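Local coordinates for protein-S-isoprenylcysteine O-methyltransferase (Tribolium castaneum, PDB 5V7P) that catalyses the S-adenosyl-L-methionine-dependent methylation of the C-terminal carboxylate of isoprenylated cysteines on proteins, within the endoplasmic reticulum membrane, at residues A[143-146]-A[151-154]; A[170-175]-A[205-210]; A[196-201]-A[263-268]. All blocks are in the same frame, centred on the assembly; numbering follows the deposited sequence.

Contact 1: A[143-146]-A[151-154]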
loop_
_atom_site.group_PDB
_atom_site.type_symbol
_atom_site.label_atom_id
_atom_site.label_comp_id
_atom_site.label_asym_id
_atom_site.label_seq_id
_atom_site.Cartn_x
_atom_site.Cartn_y
_atom_site.Cartn_z
ATOM N N PHE A 143 10.503 -9.228 20.024
ATOM C CA PHE A 143 11.419 -8.926 21.117
ATOM C C PHE A 143 10.942 -9.489 22.450
ATOM O O PHE A 143 11.770 -9.848 23.292
ATOM C CB PHE A 143 11.634 -7.416 21.215
ATOM C CG PHE A 143 12.490 -6.868 20.114
ATOM C CD1 PHE A 143 13.858 -7.086 20.115
ATOM C CD2 PHE A 143 11.930 -6.159 19.065
ATOM C CE1 PHE A 143 14.651 -6.597 19.098
ATOM C CE2 PHE A 143 12.717 -5.667 18.046
ATOM C CZ PHE A 143 14.081 -5.888 18.061
ATOM N N ILE A 144 9.629 -9.579 22.666
ATOM C CA ILE A 144 9.129 -10.292 23.838
ATOM C C ILE A 144 9.437 -11.779 23.713
ATOM O O ILE A 144 9.902 -12.417 24.665
ATOM C CB ILE A 144 7.621 -10.036 24.027
ATOM C CG1 ILE A 144 7.390 -8.585 24.461
ATOM C CG2 ILE A 144 7.025 -11.005 25.057
ATOM C CD1 ILE A 144 5.925 -8.200 24.644
ATOM N N GLU A 145 9.190 -12.351 22.532
ATOM C CA GLU A 145 9.463 -13.769 22.325
ATOM C C GLU A 145 10.959 -14.053 22.326
ATOM O O GLU A 145 11.393 -15.111 22.794
ATOM C CB GLU A 145 8.836 -14.242 21.015
ATOM C CG GLU A 145 7.328 -14.416 21.080
ATOM C CD GLU A 145 6.727 -14.770 19.737
ATOM O OE1 GLU A 145 7.446 -14.678 18.720
ATOM O OE2 GLU A 145 5.535 -15.140 19.696
ATOM N N THR A 146 11.764 -13.129 21.793
ATOM C CA THR A 146 13.205 -13.340 21.781
ATOM C C THR A 146 13.805 -13.208 23.174
ATOM O O THR A 146 14.870 -13.777 23.437
ATOM C CB THR A 146 13.879 -12.365 20.808
ATOM O OG1 THR A 146 15.002 -13.008 20.195
ATOM C CG2 THR A 146 14.353 -11.086 21.507
ATOM N N GLY A 151 15.739 -19.286 21.787
ATOM C CA GLY A 151 15.928 -20.374 20.844
ATOM C C GLY A 151 14.960 -20.323 19.681
ATOM O O GLY A 151 15.263 -20.822 18.593
ATOM N N LEU A 152 13.787 -19.721 19.887
ATOM C CA LEU A 152 12.805 -19.616 18.814
ATOM C C LEU A 152 13.354 -18.812 17.642
ATOM O O LEU A 152 13.182 -19.198 16.480
ATOM C CB LEU A 152 11.520 -18.981 19.346
ATOM C CG LEU A 152 10.389 -18.741 18.340
ATOM C CD1 LEU A 152 9.827 -20.054 17.830
ATOM C CD2 LEU A 152 9.295 -17.897 18.967
ATOM N N LYS A 153 14.015 -17.691 17.925
ATOM C CA LYS A 153 14.558 -16.837 16.876
ATOM C C LYS A 153 15.920 -17.303 16.382
ATOM O O LYS A 153 16.461 -16.699 15.448
ATOM C CB LYS A 153 14.662 -15.393 17.377
ATOM C CG LYS A 153 13.406 -14.881 18.071
ATOM C CD LYS A 153 12.169 -14.993 17.185
ATOM C CE LYS A 153 10.957 -14.375 17.862
ATOM N NZ LYS A 153 9.723 -14.508 17.046
ATOM N N GLU A 154 16.484 -18.351 16.978
ATOM C CA GLU A 154 17.745 -18.924 16.532
ATOM C C GLU A 154 17.551 -20.044 15.518
ATOM O O GLU A 154 18.523 -20.718 15.162
ATOM C CB GLU A 154 18.540 -19.440 17.733
ATOM C CG GLU A 154 19.151 -18.337 18.587
ATOM C CD GLU A 154 19.687 -18.849 19.909
ATOM O OE1 GLU A 154 19.128 -18.477 20.962
ATOM O OE2 GLU A 154 20.663 -19.629 19.898
#
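Lys153 and Glu145 form a salt bridge between the end of helix 129-148 and the short helix 150-153, with NZ of Lys153 2.8 Å from OE1 of Glu145. The ammonium nitrogen lies nearly in line with the C-O bond of the carboxylate and approaches this one oxygen, with CD of Glu145 4.0 Å from NZ of Lys153. The backbone O of Leu226 and Ile227 and OD1 of Asn228 are also hydrogen-bonding partners of NZ, four acceptors for three protons, so at least one proton must be shared. Four oxygens around NZ probably stabilise the ammonium charge and restrict its movement. OE2 of Glu145 lies close to OE2 of Glu141, one turn earlier, so the nearby ammonium probably offsets some of the repulsion between two carboxylates.

The first helix is predicted to span the membrane and the second lies at its presumed lumenal end; the bridge joins the two across their turn, and the other bonds of NZ tie them to the loop before helix 231-258. The backbones come nearest at Thr146 and Lys153, whose CA atoms are 6.2 Å apart.

Below its charged end the lysine lies across the helix it faces. CG of Lys153, anti to the carbonyl carbon, sits 3.3 Å from OG1 of Thr146, a hydroxyl hydrogen-bonded to OD1 of Asn88. The bend at chi2 (-56°) then turns the extended remainder toward Glu145, where CE of Lys153 packs 3.8 Å from CB of Glu145. The two side chains of that ion pair meet at about a right angle. Leu152 contributes one methyl, CD2, which stands 3.7 Å from OE1 of Glu145, while its side chain also rests on Ile227.

Contact 2: A[170-175]-A[205-210]. With SAH (S-adenosyl-L-homocysteine), chain C; MPG ([(Z)-octadec-9-enyl] (2R)-2,3-bis(oxidanyl)propanoate), chain R.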
loop_
_atom_site.group_PDB
_atom_site.type_symbol
_atom_site.label_atom_id
_atom_site.label_comp_id
_atom_site.label_asym_id
_atom_site.label_seq_id
_atom_site.Cartn_x
_atom_site.Cartn_y
_atom_site.Cartn_z
ATOM N N GLU A 170 8.582 -10.555 -4.085
ATOM C CA GLU A 170 9.061 -9.275 -4.591
ATOM C C GLU A 170 9.304 -9.336 -6.092
ATOM O O GLU A 170 8.927 -8.413 -6.825
ATOM C CB GLU A 170 10.336 -8.856 -3.861
ATOM C CG GLU A 170 10.119 -7.744 -2.852
ATOM C CD GLU A 170 9.808 -6.420 -3.517
ATOM O OE1 GLU A 170 10.645 -5.944 -4.314
ATOM O OE2 GLU A 170 8.724 -5.859 -3.259
ATOM N N VAL A 171 9.930 -10.413 -6.570
ATOM C CA VAL A 171 10.176 -10.548 -8.003
ATOM C C VAL A 171 8.854 -10.614 -8.755
ATOM O O VAL A 171 8.657 -9.925 -9.761
ATOM C CB VAL A 171 11.054 -11.782 -8.281
ATOM C CG1 VAL A 171 11.231 -12.002 -9.783
ATOM C CG2 VAL A 171 12.413 -11.616 -7.617
ATOM N N LEU A 172 7.922 -11.439 -8.272
ATOM C CA LEU A 172 6.604 -11.511 -8.895
ATOM C C LEU A 172 5.966 -10.131 -8.966
ATOM O O LEU A 172 5.446 -9.724 -10.012
ATOM C CB LEU A 172 5.704 -12.470 -8.110
ATOM C CG LEU A 172 4.585 -13.205 -8.861
ATOM C CD1 LEU A 172 3.465 -13.581 -7.899
ATOM C CD2 LEU A 172 4.033 -12.411 -10.037
ATOM N N ARG A 173 6.011 -9.391 -7.856
ATOM C CA ARG A 173 5.351 -8.092 -7.780
ATOM C C ARG A 173 5.932 -7.118 -8.798
ATOM O O ARG A 173 5.204 -6.543 -9.617
ATOM C CB ARG A 173 5.483 -7.535 -6.359
ATOM C CG ARG A 173 4.894 -6.144 -6.164
ATOM C CD ARG A 173 3.659 -6.185 -5.307
ATOM N NE ARG A 173 2.760 -5.076 -5.614
ATOM C CZ ARG A 173 2.769 -3.898 -5.001
ATOM N NH1 ARG A 173 1.910 -2.955 -5.367
ATOM N NH2 ARG A 173 3.625 -3.656 -4.020
ATOM N N LYS A 174 7.249 -6.910 -8.751
ATOM C CA LYS A 174 7.867 -5.900 -9.605
ATOM C C LYS A 174 7.755 -6.271 -11.079
ATOM O O LYS A 174 7.571 -5.394 -11.931
ATOM C CB LYS A 174 9.326 -5.696 -9.203
ATOM C CG LYS A 174 9.537 -4.561 -8.210
ATOM C CD LYS A 174 8.714 -4.748 -6.940
ATOM C CE LYS A 174 8.878 -3.567 -5.999
ATOM N NZ LYS A 174 8.092 -3.735 -4.741
ATOM N N THR A 175 7.859 -7.561 -11.403
ATOM C CA THR A 175 7.646 -7.984 -12.783
ATOM C C THR A 175 6.251 -7.608 -13.256
ATOM O O THR A 175 6.078 -7.116 -14.378
ATOM C CB THR A 175 7.868 -9.490 -12.916
ATOM O OG1 THR A 175 7.040 -10.188 -11.979
ATOM C CG2 THR A 175 9.326 -9.836 -12.675
ATOM N N ALA A 205 -0.556 -13.900 -17.513
ATOM C CA ALA A 205 -1.071 -15.170 -18.003
ATOM C C ALA A 205 -1.144 -16.222 -16.904
ATOM O O ALA A 205 -1.921 -17.174 -17.026
ATOM C CB ALA A 205 -0.205 -15.685 -19.154
ATOM N N TRP A 206 -0.352 -16.071 -15.839
ATOM C CA TRP A 206 -0.410 -16.999 -14.713
ATOM C C TRP A 206 -1.540 -16.633 -13.759
ATOM O O TRP A 206 -2.340 -17.492 -13.371
ATOM C CB TRP A 206 0.922 -17.003 -13.957
ATOM C CG TRP A 206 2.133 -17.248 -14.804
ATOM C CD1 TRP A 206 2.166 -17.724 -16.083
ATOM C CD2 TRP A 206 3.496 -17.019 -14.426
ATOM N NE1 TRP A 206 3.466 -17.806 -16.524
ATOM C CE2 TRP A 206 4.301 -17.380 -15.525
ATOM C CE3 TRP A 206 4.113 -16.544 -13.265
ATOM C CZ2 TRP A 206 5.691 -17.281 -15.495
ATOM C CZ3 TRP A 206 5.492 -16.447 -13.236
ATOM C CH2 TRP A 206 6.266 -16.814 -14.344
ATOM N N PHE A 207 -1.607 -15.363 -13.364
ATOM C CA PHE A 207 -2.596 -14.877 -12.415
ATOM C C PHE A 207 -3.221 -13.597 -12.947
ATOM O O PHE A 207 -2.592 -12.844 -13.695
ATOM C CB PHE A 207 -1.972 -14.598 -11.039
ATOM C CG PHE A 207 -0.938 -15.602 -10.621
ATOM C CD1 PHE A 207 -1.312 -16.845 -10.141
ATOM C CD2 PHE A 207 0.411 -15.295 -10.692
ATOM C CE1 PHE A 207 -0.360 -17.767 -9.748
ATOM C CE2 PHE A 207 1.367 -16.214 -10.302
ATOM C CZ PHE A 207 0.980 -17.450 -9.829
ATOM N N ARG A 208 -4.469 -13.351 -12.548
ATOM C CA ARG A 208 -5.131 -12.105 -12.907
ATOM C C ARG A 208 -4.630 -10.925 -12.086
ATOM O O ARG A 208 -4.752 -9.780 -12.533
ATOM C CB ARG A 208 -6.647 -12.241 -12.737
ATOM C CG ARG A 208 -7.255 -13.365 -13.557
ATOM C CD ARG A 208 -8.682 -13.046 -13.971
ATOM N NE ARG A 208 -9.578 -12.885 -12.827
ATOM C CZ ARG A 208 -10.267 -13.869 -12.254
ATOM N NH1 ARG A 208 -10.175 -15.112 -12.703
ATOM N NH2 ARG A 208 -11.056 -13.608 -11.219
ATOM N N HIS A 209 -4.064 -11.175 -10.909
ATOM C CA HIS A 209 -3.587 -10.118 -10.018
ATOM C C HIS A 209 -2.212 -10.488 -9.475
ATOM O O HIS A 209 -2.025 -10.649 -8.265
ATOM C CB HIS A 209 -4.587 -9.886 -8.888
ATOM C CG HIS A 209 -5.996 -9.713 -9.366
ATOM N ND1 HIS A 209 -6.452 -8.542 -9.932
ATOM C CD2 HIS A 209 -7.045 -10.569 -9.376
ATOM C CE1 HIS A 209 -7.722 -8.682 -10.264
ATOM N NE2 HIS A 209 -8.106 -9.902 -9.937
ATOM N N PRO A 210 -1.212 -10.615 -10.354
ATOM C CA PRO A 210 0.109 -11.074 -9.896
ATOM C C PRO A 210 0.776 -10.132 -8.906
ATOM O O PRO A 210 1.567 -10.593 -8.073
ATOM C CB PRO A 210 0.911 -11.186 -11.201
ATOM C CG PRO A 210 0.227 -10.254 -12.150
ATOM C CD PRO A 210 -1.227 -10.305 -11.793
HETATM N N SAH C . -4.603 -6.220 -9.829
HETATM C CA SAH C . -3.433 -6.151 -10.693
HETATM C CB SAH C . -3.014 -4.701 -10.908
HETATM C CG SAH C . -2.870 -3.884 -9.627
HETATM S SD SAH C . -2.625 -2.126 -9.995
HETATM C C SAH C . -2.272 -6.950 -10.105
HETATM O O SAH C . -2.287 -7.323 -8.931
HETATM O OXT SAH C . -1.289 -7.244 -10.787
HETATM C "C5'" SAH C . -4.397 -1.726 -10.021
HETATM C "C4'" SAH C . -4.877 -1.184 -11.362
HETATM O "O4'" SAH C . -4.545 -2.085 -12.398
HETATM C "C3'" SAH C . -6.390 -1.026 -11.361
HETATM O "O3'" SAH C . -6.750 0.312 -11.621
HETATM C "C2'" SAH C . -6.902 -1.948 -12.448
HETATM O "O2'" SAH C . -7.872 -1.309 -13.246
HETATM C "C1'" SAH C . -5.654 -2.319 -13.245
HETATM N N9 SAH C . -5.642 -3.723 -13.707
HETATM C C8 SAH C . -5.904 -4.850 -12.972
HETATM N N7 SAH C . -5.769 -5.933 -13.770
HETATM C C5 SAH C . -5.420 -5.513 -15.004
HETATM C C6 SAH C . -5.161 -6.194 -16.183
HETATM N N6 SAH C . -5.238 -7.521 -16.233
HETATM N N1 SAH C . -4.821 -5.477 -17.308
HETATM C C2 SAH C . -4.740 -4.102 -17.262
HETATM N N3 SAH C . -5.000 -3.434 -16.087
HETATM C C4 SAH C . -5.334 -4.129 -14.977
HETATM C C2 MPG R . 7.585 -13.317 -18.271
HETATM C C3 MPG R . 8.454 -13.119 -17.032
HETATM C C4 MPG R . 8.603 -14.461 -16.322
HETATM C C5 MPG R . 9.495 -14.292 -15.094
HETATM C C6 MPG R . 8.666 -13.823 -13.902
HETATM C C7 MPG R . 9.429 -14.100 -12.608
HETATM C C8 MPG R . 8.476 -13.982 -11.424
HETATM C C9 MPG R . 9.101 -14.675 -10.209
HETATM C C10 MPG R . 8.468 -15.513 -9.411
HETATM C C11 MPG R . 7.002 -15.929 -9.561
HETATM C C12 MPG R . 6.908 -17.449 -9.596
HETATM C C13 MPG R . 7.217 -18.005 -8.209
HETATM O O1 MPG R . 7.451 -12.528 -20.506
HETATM C C1 MPG R . 7.714 -12.111 -19.196
HETATM C CXD MPG R . 7.166 -11.819 -22.916
HETATM O O2 MPG R . 5.922 -12.359 -23.264
HETATM C C21 MPG R . 8.265 -12.829 -23.238
HETATM O O3 MPG R . 8.034 -13.383 -24.504
HETATM O O4 MPG R . 6.978 -10.396 -21.046
HETATM C CX3 MPG R . 7.187 -11.503 -21.421
#
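Leu172 of helix 156-180 packs on Phe207 and Pro210, in the segment leading into helix 210-225. Its CB lies 4.0 Å from C11 of the lipid MPG of chain R, and CG is closer to that same carbon. With CG anti to the backbone N (chi1 -152°), both methyls are carried across to the other segment. CD1 approaches the carbonyl O of Pro210 at 3.5 Å and also meets CE2 of Phe207 at 4.1 Å, obliquely to the ring. CD2 packs against CB of Pro210 at 3.5 Å, the two side chains crossing at about a right angle. Cutting Leu172 back to an alanine would probably open a gap between Pro210, Phe207 and the lipid chain, leaving the proline ring less firmly backed on this side.

Pro210 also touches the cofactor product: its CD is 3.2 Å from OXT of SAH. Next to it, ND1 of His209 accepts a bond from the SAH amino N, 3.0 Å away at the imidazole edge, while NE2 of His209 bonds Glu251. Apolar packing thus joins a membrane helix to the His-Pro stretch of the S-adenosyl-L-methionine site, at the N-terminus of helix 210-225.

Contact 3: A[196-201]-A[263-268]. With SAH (S-adenosyl-L-homocysteine), chain C; MPG ([(Z)-octadec-9-enyl] (2R)-2,3-bis(oxidanyl)propanoate), chain B.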
loop_
_atom_site.group_PDB
_atom_site.type_symbol
_atom_site.label_atom_id
_atom_site.label_comp_id
_atom_site.label_asym_id
_atom_site.label_seq_id
_atom_site.Cartn_x
_atom_site.Cartn_y
_atom_site.Cartn_z
ATOM N N HIS A 196 -5.786 3.011 -21.451
ATOM C CA HIS A 196 -5.800 1.833 -20.594
ATOM C C HIS A 196 -6.203 0.613 -21.414
ATOM O O HIS A 196 -7.301 0.573 -21.980
ATOM C CB HIS A 196 -6.759 2.049 -19.426
ATOM C CG HIS A 196 -6.668 0.997 -18.366
ATOM N ND1 HIS A 196 -7.469 1.004 -17.245
ATOM C CD2 HIS A 196 -5.871 -0.092 -18.253
ATOM C CE1 HIS A 196 -7.172 -0.036 -16.489
ATOM N NE2 HIS A 196 -6.206 -0.718 -17.078
ATOM N N VAL A 197 -5.317 -0.380 -21.477
ATOM C CA VAL A 197 -5.554 -1.594 -22.242
ATOM C C VAL A 197 -5.470 -2.788 -21.302
ATOM O O VAL A 197 -4.894 -2.719 -20.214
ATOM C CB VAL A 197 -4.559 -1.753 -23.411
ATOM C CG1 VAL A 197 -4.727 -0.614 -24.409
ATOM C CG2 VAL A 197 -3.122 -1.810 -22.898
ATOM N N LEU A 198 -6.061 -3.894 -21.739
ATOM C CA LEU A 198 -6.046 -5.121 -20.958
ATOM C C LEU A 198 -4.731 -5.862 -21.160
ATOM O O LEU A 198 -4.234 -5.988 -22.282
ATOM C CB LEU A 198 -7.223 -6.015 -21.345
ATOM C CG LEU A 198 -7.327 -7.359 -20.624
ATOM C CD1 LEU A 198 -7.391 -7.177 -19.115
ATOM C CD2 LEU A 198 -8.542 -8.131 -21.122
ATOM N N VAL A 199 -4.173 -6.356 -20.060
ATOM C CA VAL A 199 -2.894 -7.056 -20.042
ATOM C C VAL A 199 -3.178 -8.507 -19.685
ATOM O O VAL A 199 -3.756 -8.792 -18.628
ATOM C CB VAL A 199 -1.913 -6.424 -19.039
ATOM C CG1 VAL A 199 -0.575 -7.162 -19.054
ATOM C CG2 VAL A 199 -1.719 -4.943 -19.343
ATOM N N THR A 200 -2.777 -9.426 -20.568
ATOM C CA THR A 200 -3.003 -10.851 -20.364
ATOM C C THR A 200 -1.749 -11.681 -20.615
ATOM O O THR A 200 -1.825 -12.915 -20.596
ATOM C CB THR A 200 -4.134 -11.355 -21.271
ATOM O OG1 THR A 200 -3.782 -11.135 -22.642
ATOM C CG2 THR A 200 -5.434 -10.627 -20.968
ATOM N N HIS A 201 -0.607 -11.045 -20.849
ATOM C CA HIS A 201 0.634 -11.744 -21.143
ATOM C C HIS A 201 1.577 -11.664 -19.950
ATOM O O HIS A 201 1.345 -10.929 -18.986
ATOM C CB HIS A 201 1.300 -11.161 -22.394
ATOM C CG HIS A 201 1.782 -9.753 -22.223
ATOM N ND1 HIS A 201 0.941 -8.664 -22.296
ATOM C CD2 HIS A 201 3.021 -9.257 -21.991
ATOM C CE1 HIS A 201 1.640 -7.558 -22.112
ATOM N NE2 HIS A 201 2.905 -7.890 -21.925
ATOM N N CYS A 263 -14.185 -10.918 -19.181
ATOM C CA CYS A 263 -14.964 -12.106 -18.851
ATOM C C CYS A 263 -14.260 -13.364 -19.345
ATOM O O CYS A 263 -14.144 -14.352 -18.613
ATOM C CB CYS A 263 -16.368 -11.995 -19.447
ATOM S SG CYS A 263 -17.535 -13.229 -18.825
ATOM N N ASP A 264 -13.767 -13.341 -20.587
ATOM C CA ASP A 264 -12.993 -14.469 -21.100
ATOM C C ASP A 264 -11.715 -14.664 -20.297
ATOM O O ASP A 264 -11.267 -15.798 -20.089
ATOM C CB ASP A 264 -12.656 -14.252 -22.576
ATOM C CG ASP A 264 -13.890 -14.120 -23.446
ATOM O OD1 ASP A 264 -14.954 -14.653 -23.066
ATOM O OD2 ASP A 264 -13.791 -13.483 -24.516
ATOM N N TYR A 265 -11.108 -13.563 -19.848
ATOM C CA TYR A 265 -9.879 -13.635 -19.066
ATOM C C TYR A 265 -10.120 -14.275 -17.704
ATOM O O TYR A 265 -9.239 -14.966 -17.180
ATOM C CB TYR A 265 -9.303 -12.226 -18.922
ATOM C CG TYR A 265 -7.992 -12.122 -18.176
ATOM C CD1 TYR A 265 -6.909 -12.924 -18.505
ATOM C CD2 TYR A 265 -7.830 -11.185 -17.164
ATOM C CE1 TYR A 265 -5.707 -12.810 -17.828
ATOM C CE2 TYR A 265 -6.637 -11.065 -16.486
ATOM C CZ TYR A 265 -5.580 -11.876 -16.820
ATOM O OH TYR A 265 -4.395 -11.745 -16.138
ATOM N N GLN A 266 -11.306 -14.066 -17.124
ATOM C CA GLN A 266 -11.636 -14.688 -15.846
ATOM C C GLN A 266 -11.805 -16.195 -15.977
ATOM O O GLN A 266 -11.492 -16.934 -15.037
ATOM C CB GLN A 266 -12.911 -14.065 -15.276
ATOM C CG GLN A 266 -12.743 -12.634 -14.805
ATOM C CD GLN A 266 -14.057 -11.993 -14.411
ATOM O OE1 GLN A 266 -15.047 -12.077 -15.138
ATOM N NE2 GLN A 266 -14.076 -11.351 -13.249
ATOM N N GLN A 267 -12.301 -16.669 -17.121
ATOM C CA GLN A 267 -12.488 -18.103 -17.312
ATOM C C GLN A 267 -11.171 -18.821 -17.577
ATOM O O GLN A 267 -11.057 -20.018 -17.288
ATOM C CB GLN A 267 -13.454 -18.363 -18.470
ATOM C CG GLN A 267 -14.735 -17.545 -18.417
ATOM C CD GLN A 267 -15.535 -17.782 -17.153
ATOM O OE1 GLN A 267 -15.497 -18.868 -16.575
ATOM N NE2 GLN A 267 -16.260 -16.761 -16.713
ATOM N N GLN A 268 -10.176 -18.118 -18.115
ATOM C CA GLN A 268 -8.909 -18.739 -18.483
ATOM C C GLN A 268 -7.863 -18.669 -17.378
ATOM O O GLN A 268 -7.004 -19.554 -17.296
ATOM C CB GLN A 268 -8.347 -18.074 -19.741
ATOM C CG GLN A 268 -9.220 -18.237 -20.974
ATOM C CD GLN A 268 -8.745 -17.392 -22.140
ATOM O OE1 GLN A 268 -9.454 -16.503 -22.608
ATOM N NE2 GLN A 268 -7.535 -17.669 -22.618
HETATM N N SAH C . -4.603 -6.220 -9.829
HETATM C CA SAH C . -3.433 -6.151 -10.693
HETATM C CB SAH C . -3.014 -4.701 -10.908
HETATM C CG SAH C . -2.870 -3.884 -9.627
HETATM S SD SAH C . -2.625 -2.126 -9.995
HETATM C C SAH C . -2.272 -6.950 -10.105
HETATM O O SAH C . -2.287 -7.323 -8.931
HETATM O OXT SAH C . -1.289 -7.244 -10.787
HETATM C "C5'" SAH C . -4.397 -1.726 -10.021
HETATM C "C4'" SAH C . -4.877 -1.184 -11.362
HETATM O "O4'" SAH C . -4.545 -2.085 -12.398
HETATM C "C3'" SAH C . -6.390 -1.026 -11.361
HETATM O "O3'" SAH C . -6.750 0.312 -11.621
HETATM C "C2'" SAH C . -6.902 -1.948 -12.448
HETATM O "O2'" SAH C . -7.872 -1.309 -13.246
HETATM C "C1'" SAH C . -5.654 -2.319 -13.245
HETATM N N9 SAH C . -5.642 -3.723 -13.707
HETATM C C8 SAH C . -5.904 -4.850 -12.972
HETATM N N7 SAH C . -5.769 -5.933 -13.770
HETATM C C5 SAH C . -5.420 -5.513 -15.004
HETATM C C6 SAH C . -5.161 -6.194 -16.183
HETATM N N6 SAH C . -5.238 -7.521 -16.233
HETATM N N1 SAH C . -4.821 -5.477 -17.308
HETATM C C2 SAH C . -4.740 -4.102 -17.262
HETATM N N3 SAH C . -5.000 -3.434 -16.087
HETATM C C4 SAH C . -5.334 -4.129 -14.977
HETATM C C2 MPG B . 8.720 -7.373 -17.959
HETATM C C3 MPG B . 9.821 -8.435 -17.935
HETATM C C4 MPG B . 10.398 -8.565 -16.527
HETATM C C5 MPG B . 11.033 -9.946 -16.378
HETATM C C6 MPG B . 12.060 -9.928 -15.246
HETATM C C7 MPG B . 12.452 -11.363 -14.898
HETATM C C8 MPG B . 13.012 -11.419 -13.479
HETATM C C9 MPG B . 14.133 -12.457 -13.426
HETATM C C10 MPG B . 15.074 -12.420 -12.503
HETATM C C11 MPG B . 15.102 -11.332 -11.427
HETATM C C12 MPG B . 15.976 -11.782 -10.256
HETATM C C13 MPG B . 16.810 -10.605 -9.753
HETATM C C14 MPG B . 17.417 -10.960 -8.398
HETATM O O1 MPG B . 7.711 -6.032 -19.657
HETATM C C1 MPG B . 8.947 -6.378 -19.095
HETATM C CXD MPG B . 6.861 -4.656 -21.609
HETATM O O2 MPG B . 6.274 -3.385 -21.633
HETATM C C21 MPG B . 5.772 -5.726 -21.626
HETATM O O3 MPG B . 4.759 -5.355 -22.520
HETATM O O4 MPG B . 8.308 -3.882 -19.922
HETATM C CX3 MPG B . 7.689 -4.806 -20.334
#
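Thr200 and Tyr265 mark the closest backbone approach, with CA atoms 7.5 Å apart, between the irregular segment 196-201 and helix 260-268. The loop is largely extended from His196 to Val199 and changes course at Thr200.

Tyr265, with CG anti to its own N (chi1 -178°), reaches from the helix to the loop and makes most of the contact. CG2 of Thr200 lies over one face of its ring, 4.0 Å from the centroid of Tyr265 and 23° off the normal, a CH-pi contact. The two side chains run past each other in opposite senses. Leu198 adds CD1, 4.5 Å from CD2 of Tyr265, while the phenol OH is hydrogen-bonded to the backbone O of Tyr204.

The adenine of SAH lies alongside, with CD1 of Leu198 3.6 Å from its N1. Val199 reads its Watson-Crick edge with its backbone: Val199 N donates to SAH N1 (3.0 Å), and SAH N6 donates to Val199 O (3.1 Å). NE2 of His196 gives an almost straight bond (175°) to SAH N3. CE2 of Tyr265 approaches N6 of SAH at 3.8 Å. The loop and Tyr265 form part of the adenine-binding wall of the S-adenosyl-L-methionine site, on the predicted cytoplasmic side.

Contacts 2 and 3 are two parts of one cofactor site. Their centres are 14 Å apart and both touch SAH: contact 2 at the amino acid end, contact 3 at the adenine. They also touch directly, in packing contact, O of Phe207 3.2 Å from OH of Tyr265. Their segments alternate along the chain, and 196-201 is followed closely by 205-210. Contact 1 stands apart at the predicted lumenal end, its centre 33 Å from that of contact 2 and 45 Å from that of contact 3, across the chain's centre from the latter. Helix 156-180, which follows helix 150-153, links contact 1 to contact 2 along the chain.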